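Local atomic coordinates of In2-1 family protein, glutathione transferase lambda3 (Populus trichocarpa, PDB entry 4PQI), a protein that binds glutathione and, as a lambda-class glutathione transferase, probably catalyses glutathione-dependent thiol transfer. Residues Asn52-Gln57 against Tyr103-Phe108; His156-Leu161 against Ala203-Leu208. All coordinates share one frame; numbering follows the deposited sequence.

Interactions 1 and 2 share no helix, and their centres lie 28 Å apart. Interaction 1 belongs to the N-terminal, thioredoxin-like domain and joins the C-terminal ends of helices 42-54 and 97-107. Interaction 2 belongs to the helical C-terminal domain and sets the end of helix 151-160 against the start of helix 206-215. Both are mostly buried, although interaction 2 sits farther from the centre of the chain and has an exposed flank. Their chemistry differs. In interaction 1 two charged side chains pair beside a small apolar patch, whereas in interaction 2 one carboxylate binds backbone N-H groups. Each includes one residue of a calcium site.

Interaction 1: Asn52-Gln57 against Tyr103-Phe108; sequences NFKGLQ and YLESNF. With CA (calcium ion), chain E.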
loop_
_atom_site.group_PDB
_atom_site.type_symbol
_atom_site.label_atom_id
_atom_site.label_comp_id
_atom_site.label_asym_id
_atom_site.label_seq_id
_atom_site.Cartn_x
_atom_site.Cartn_y
_atom_site.Cartn_z
ATOM N N ASN A 52 -4.910 -9.140 -3.833
ATOM C CA ASN A 52 -4.970 -9.386 -5.265
ATOM C C ASN A 52 -3.877 -10.361 -5.708
ATOM O O ASN A 52 -4.165 -11.392 -6.321
ATOM C CB ASN A 52 -4.870 -8.060 -6.036
ATOM C CG ASN A 52 -6.102 -7.159 -5.846
ATOM O OD1 ASN A 52 -7.074 -7.542 -5.190
ATOM N ND2 ASN A 52 -6.053 -5.953 -6.412
ATOM N N PHE A 53 -2.630 -10.042 -5.382
ATOM C CA PHE A 53 -1.498 -10.866 -5.802
ATOM C C PHE A 53 -1.605 -12.331 -5.355
ATOM O O PHE A 53 -1.366 -13.245 -6.146
ATOM C CB PHE A 53 -0.185 -10.263 -5.316
ATOM C CG PHE A 53 1.018 -10.853 -5.975
ATOM C CD1 PHE A 53 1.528 -10.296 -7.144
ATOM C CD2 PHE A 53 1.638 -11.974 -5.440
ATOM C CE1 PHE A 53 2.639 -10.840 -7.766
ATOM C CE2 PHE A 53 2.754 -12.528 -6.060
ATOM C CZ PHE A 53 3.256 -11.954 -7.219
ATOM N N LYS A 54 -1.988 -12.558 -4.104
ATOM C CA LYS A 54 -2.076 -13.922 -3.588
ATOM C C LYS A 54 -3.295 -14.690 -4.126
ATOM O O LYS A 54 -3.412 -15.908 -3.938
ATOM C CB LYS A 54 -2.017 -13.934 -2.051
ATOM C CG LYS A 54 -0.751 -13.306 -1.473
ATOM C CD LYS A 54 -0.618 -13.523 0.051
ATOM C CE LYS A 54 -0.530 -14.998 0.412
ATOM N NZ LYS A 54 0.870 -15.523 0.350
ATOM N N GLY A 55 -4.175 -13.978 -4.825
ATOM C CA GLY A 55 -5.348 -14.574 -5.438
ATOM C C GLY A 55 -6.462 -14.737 -4.432
ATOM O O GLY A 55 -7.235 -15.684 -4.518
ATOM N N LEU A 56 -6.538 -13.819 -3.472
ATOM C CA LEU A 56 -7.529 -13.908 -2.395
ATOM C C LEU A 56 -8.753 -12.996 -2.579
ATOM O O LEU A 56 -9.401 -12.617 -1.606
ATOM C CB LEU A 56 -6.872 -13.618 -1.044
ATOM C CG LEU A 56 -5.656 -14.481 -0.696
ATOM C CD1 LEU A 56 -4.915 -13.952 0.538
ATOM C CD2 LEU A 56 -6.079 -15.927 -0.488
ATOM N N GLN A 57 -9.084 -12.665 -3.820
ATOM C CA GLN A 57 -10.175 -11.725 -4.078
ATOM C C GLN A 57 -11.558 -12.266 -3.710
ATOM O O GLN A 57 -12.380 -11.538 -3.145
ATOM C CB GLN A 57 -10.141 -11.250 -5.522
ATOM C CG GLN A 57 -8.897 -10.431 -5.845
ATOM C CD GLN A 57 -8.642 -10.346 -7.339
ATOM O OE1 GLN A 57 -8.028 -11.236 -7.918
ATOM N NE2 GLN A 57 -9.135 -9.284 -7.972
ATOM N N TYR A 103 0.090 -10.853 7.796
ATOM C CA TYR A 103 -0.864 -11.892 8.201
ATOM C C TYR A 103 -1.431 -12.659 6.998
ATOM O O TYR A 103 -1.586 -13.898 7.042
ATOM C CB TYR A 103 -1.977 -11.241 9.021
ATOM C CG TYR A 103 -3.050 -12.171 9.551
ATOM C CD1 TYR A 103 -2.722 -13.329 10.255
ATOM C CD2 TYR A 103 -4.390 -11.864 9.384
ATOM C CE1 TYR A 103 -3.721 -14.164 10.758
ATOM C CE2 TYR A 103 -5.381 -12.678 9.889
ATOM C CZ TYR A 103 -5.045 -13.824 10.570
ATOM O OH TYR A 103 -6.058 -14.635 11.057
ATOM N N LEU A 104 -1.747 -11.923 5.929
ATOM C CA LEU A 104 -2.120 -12.555 4.669
ATOM C C LEU A 104 -1.002 -13.487 4.214
ATOM O O LEU A 104 -1.265 -14.633 3.856
ATOM C CB LEU A 104 -2.436 -11.518 3.589
ATOM C CG LEU A 104 -3.702 -10.668 3.808
ATOM C CD1 LEU A 104 -4.164 -9.973 2.506
ATOM C CD2 LEU A 104 -4.813 -11.527 4.393
ATOM N N GLU A 105 0.239 -13.003 4.242
ATOM C CA GLU A 105 1.384 -13.830 3.838
ATOM C C GLU A 105 1.659 -15.061 4.724
ATOM O O GLU A 105 2.075 -16.109 4.217
ATOM C CB GLU A 105 2.650 -12.977 3.669
ATOM C CG GLU A 105 3.965 -13.768 3.439
ATOM C CD GLU A 105 4.032 -14.518 2.091
ATOM O OE1 GLU A 105 3.222 -14.220 1.177
ATOM O OE2 GLU A 105 4.919 -15.397 1.948
ATOM N N SER A 106 1.447 -14.950 6.033
ATOM C CA SER A 106 1.754 -16.070 6.929
ATOM C C SER A 106 0.625 -17.108 7.044
ATOM O O SER A 106 0.877 -18.284 7.334
ATOM C CB SER A 106 2.116 -15.562 8.328
ATOM O OG SER A 106 1.011 -14.878 8.900
ATOM N N ASN A 107 -0.612 -16.684 6.802
ATOM C CA ASN A 107 -1.763 -17.498 7.182
ATOM C C ASN A 107 -2.807 -17.769 6.098
ATOM O O ASN A 107 -3.814 -18.413 6.366
ATOM C CB ASN A 107 -2.450 -16.875 8.396
ATOM C CG ASN A 107 -1.666 -17.088 9.670
ATOM O OD1 ASN A 107 -0.577 -16.540 9.843
ATOM N ND2 ASN A 107 -2.216 -17.889 10.571
ATOM N N PHE A 108 -2.577 -17.274 4.887
ATOM C CA PHE A 108 -3.537 -17.468 3.804
ATOM C C PHE A 108 -2.872 -18.172 2.629
ATOM O O PHE A 108 -1.636 -18.226 2.529
ATOM C CB PHE A 108 -4.130 -16.128 3.348
ATOM C CG PHE A 108 -5.114 -15.528 4.320
ATOM C CD1 PHE A 108 -6.448 -15.369 3.966
ATOM C CD2 PHE A 108 -4.707 -15.113 5.586
ATOM C CE1 PHE A 108 -7.355 -14.808 4.853
ATOM C CE2 PHE A 108 -5.612 -14.550 6.485
ATOM C CZ PHE A 108 -6.938 -14.396 6.116
HETATM CA CA CA E . -8.942 -17.346 -4.356
HETATM O O HOH W 1 -11.356 -18.310 -4.909
HETATM O O HOH W 2 -10.042 -15.572 -5.341
HETATM O O HOH W 3 -7.957 -18.252 -6.468
HETATM O O HOH W 4 -7.210 -18.802 -3.276
#
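Lys54 and Glu105 form a salt bridge between the C-terminal ends of helices 42-54 and 97-107. From Lys54 CB, which points toward the other helix, the chain runs out through CG. Lys54 CD then lies 4.0 Å from Leu104 O, and CE comes closer to the same oxygen, at 3.5 Å. Lys54 CE also passes 4.0 Å from Phe108 O. Bends at the last two torsions (chi3 62°, chi4 86°) turn the tip to the carboxylate. There Lys54 NZ donates to Glu105 OE1 at 2.8 Å, from a position above the carboxylate plane and 49° out of it. The two side chains cross at about a right angle. Lys54 NZ also donates to Pro111 O. Glu105 OE1 accepts the backbone N of Leu113, and OE2 bonds Ser112 OG, so both ends of the bridge hold the chain that follows helix 97-107.

Beside the bridge, Leu56 CD1 packs on Phe108 CB at 3.6 Å. One face of the Phe108 ring has Leu104 CD2 over its centre, 3.7 Å above the plane. Helix 42-54 ends at Gly55 in a Schellman motif, with positive phi. Gly55 O binds a calcium ion at 2.4 Å, together with four waters and Glu59. Two helices packed in this way on one side of the sheet are characteristic of the thioredoxin-like domain of glutathione transferases.

Interaction 2: His156-Leu161 against Ala203-Leu208; sequences HLENAL and AGRQKL. Unlike the reference sequence in segment 156-161: His156 (reference Tyr).
Glu158 reaches from helix 151-160 to the first turn of helix 206-215, and this is the tight part of the contact. Its CG is anti to the backbone N (chi1 177°), and a bend at chi2 brings the carboxylate up to the turn. Glu158 OE1 accepts Leu208 N at 2.8 Å. Glu158 OE2 accepts Lys207 N at 3.0 Å, in the straighter bond (158° at the hydrogen, against 140°). Each oxygen uses its syn lone pair. The helix start would probably help keep the carboxylate ionised. Glu158 CD also packs 3.4 Å from Arg205 CA. The buried Arg205 guanidinium points away from Glu158, and its NE forms a salt bridge with Asp155. An alanine in place of Glu158 would probably leave these two N-H groups without their acceptor and open a gap beside Arg205.

The contact lies in the all-helical C-terminal domain of the glutathione transferase fold. On its packed apolar side Leu157 CB meets Leu208 CD1 at 4.1 Å, and Leu161 CD1 comes within 3.5 Å of Lys207 O. Phe170 also packs on Leu161. The solvent side is looser, with Gln206 exposed. The CB and CG of Lys207 still lie against the Glu158 carboxylate, but its end leads away, and its side chain lies about 4 Å from a bound calcium ion.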
loop_
_atom_site.group_PDB
_atom_site.type_symbol
_atom_site.label_atom_id
_atom_site.label_comp_id
_atom_site.label_asym_id
_atom_site.label_seq_id
_atom_site.Cartn_x
_atom_site.Cartn_y
_atom_site.Cartn_z
ATOM N N HIS A 156 17.578 7.010 0.532
ATOM C CA HIS A 156 17.571 5.794 1.325
ATOM C C HIS A 156 16.955 4.643 0.519
ATOM O O HIS A 156 17.491 3.543 0.491
ATOM C CB HIS A 156 16.842 6.009 2.652
ATOM C CG HIS A 156 17.330 5.120 3.757
ATOM N ND1 HIS A 156 18.628 5.159 4.221
ATOM C CD2 HIS A 156 16.704 4.156 4.473
ATOM C CE1 HIS A 156 18.778 4.262 5.182
ATOM N NE2 HIS A 156 17.624 3.642 5.356
ATOM N N LEU A 157 15.856 4.905 -0.179
ATOM C CA LEU A 157 15.265 3.865 -1.020
ATOM C C LEU A 157 16.147 3.501 -2.216
ATOM O O LEU A 157 16.277 2.322 -2.564
ATOM C CB LEU A 157 13.870 4.258 -1.493
ATOM C CG LEU A 157 12.824 4.512 -0.413
ATOM C CD1 LEU A 157 11.470 4.696 -1.070
ATOM C CD2 LEU A 157 12.801 3.389 0.584
ATOM N N GLU A 158 16.744 4.509 -2.849
ATOM C CA GLU A 158 17.686 4.268 -3.943
ATOM C C GLU A 158 18.837 3.358 -3.490
ATOM O O GLU A 158 19.176 2.370 -4.158
ATOM C CB GLU A 158 18.242 5.598 -4.484
ATOM C CG GLU A 158 19.305 5.464 -5.582
ATOM C CD GLU A 158 18.746 4.872 -6.855
ATOM O OE1 GLU A 158 17.507 4.760 -6.977
ATOM O OE2 GLU A 158 19.538 4.505 -7.738
ATOM N N ASN A 159 19.439 3.702 -2.354
ATOM C CA ASN A 159 20.563 2.923 -1.842
ATOM C C ASN A 159 20.166 1.508 -1.384
ATOM O O ASN A 159 20.883 0.543 -1.654
ATOM C CB ASN A 159 21.308 3.716 -0.771
ATOM C CG ASN A 159 22.096 4.877 -1.370
ATOM O OD1 ASN A 159 22.833 4.698 -2.325
ATOM N ND2 ASN A 159 21.914 6.072 -0.826
ATOM N N ALA A 160 19.009 1.392 -0.730
ATOM C CA ALA A 160 18.460 0.094 -0.359
ATOM C C ALA A 160 18.342 -0.829 -1.574
ATOM O O ALA A 160 18.626 -2.026 -1.472
ATOM C CB ALA A 160 17.081 0.253 0.342
ATOM N N LEU A 161 17.945 -0.269 -2.722
ATOM C CA LEU A 161 17.788 -1.057 -3.946
ATOM C C LEU A 161 19.109 -1.575 -4.536
ATOM O O LEU A 161 19.096 -2.418 -5.435
ATOM C CB LEU A 161 16.988 -0.287 -5.001
ATOM C CG LEU A 161 15.488 -0.202 -4.708
ATOM C CD1 LEU A 161 14.844 0.920 -5.501
ATOM C CD2 LEU A 161 14.781 -1.556 -4.977
ATOM N N ALA A 203 15.005 11.550 -10.656
ATOM C CA ALA A 203 16.248 12.186 -11.091
ATOM C C ALA A 203 17.421 11.811 -10.183
ATOM O O ALA A 203 17.411 12.114 -8.992
ATOM C CB ALA A 203 16.082 13.680 -11.144
ATOM N N GLY A 204 18.424 11.142 -10.749
ATOM C CA GLY A 204 19.599 10.737 -9.991
ATOM C C GLY A 204 19.401 9.450 -9.217
ATOM O O GLY A 204 20.281 9.022 -8.458
ATOM N N ARG A 205 18.235 8.837 -9.409
ATOM C CA ARG A 205 17.842 7.625 -8.693
ATOM C C ARG A 205 17.388 6.556 -9.683
ATOM O O ARG A 205 16.205 6.224 -9.795
ATOM C CB ARG A 205 16.754 7.928 -7.653
ATOM C CG ARG A 205 17.176 9.013 -6.678
ATOM C CD ARG A 205 16.270 9.151 -5.445
ATOM N NE ARG A 205 16.741 10.277 -4.646
ATOM C CZ ARG A 205 16.306 11.525 -4.775
ATOM N NH1 ARG A 205 15.351 11.810 -5.656
ATOM N NH2 ARG A 205 16.812 12.486 -4.012
ATOM N N GLN A 206 18.377 6.025 -10.390
ATOM C CA GLN A 206 18.182 5.049 -11.451
ATOM C C GLN A 206 17.407 3.820 -10.981
ATOM O O GLN A 206 16.457 3.384 -11.629
ATOM C CB GLN A 206 19.549 4.616 -12.002
ATOM C CG GLN A 206 20.291 5.675 -12.818
ATOM C CD GLN A 206 20.410 7.034 -12.132
ATOM O OE1 GLN A 206 19.969 8.054 -12.670
ATOM N NE2 GLN A 206 21.006 7.050 -10.944
ATOM N N LYS A 207 17.830 3.258 -9.856
ATOM C CA LYS A 207 17.251 2.019 -9.351
ATOM C C LYS A 207 15.817 2.234 -8.893
ATOM O O LYS A 207 14.980 1.339 -9.001
ATOM C CB LYS A 207 18.092 1.480 -8.194
ATOM C CG LYS A 207 19.483 1.006 -8.595
ATOM C CD LYS A 207 19.390 -0.263 -9.399
ATOM C CE LYS A 207 20.754 -0.892 -9.603
ATOM N NZ LYS A 207 20.618 -2.156 -10.371
ATOM N N LEU A 208 15.541 3.424 -8.373
ATOM C CA LEU A 208 14.193 3.756 -7.933
ATOM C C LEU A 208 13.272 3.842 -9.152
ATOM O O LEU A 208 12.122 3.375 -9.112
ATOM C CB LEU A 208 14.186 5.076 -7.153
ATOM C CG LEU A 208 12.879 5.504 -6.481
ATOM C CD1 LEU A 208 12.486 4.536 -5.360
ATOM C CD2 LEU A 208 12.987 6.929 -5.955
#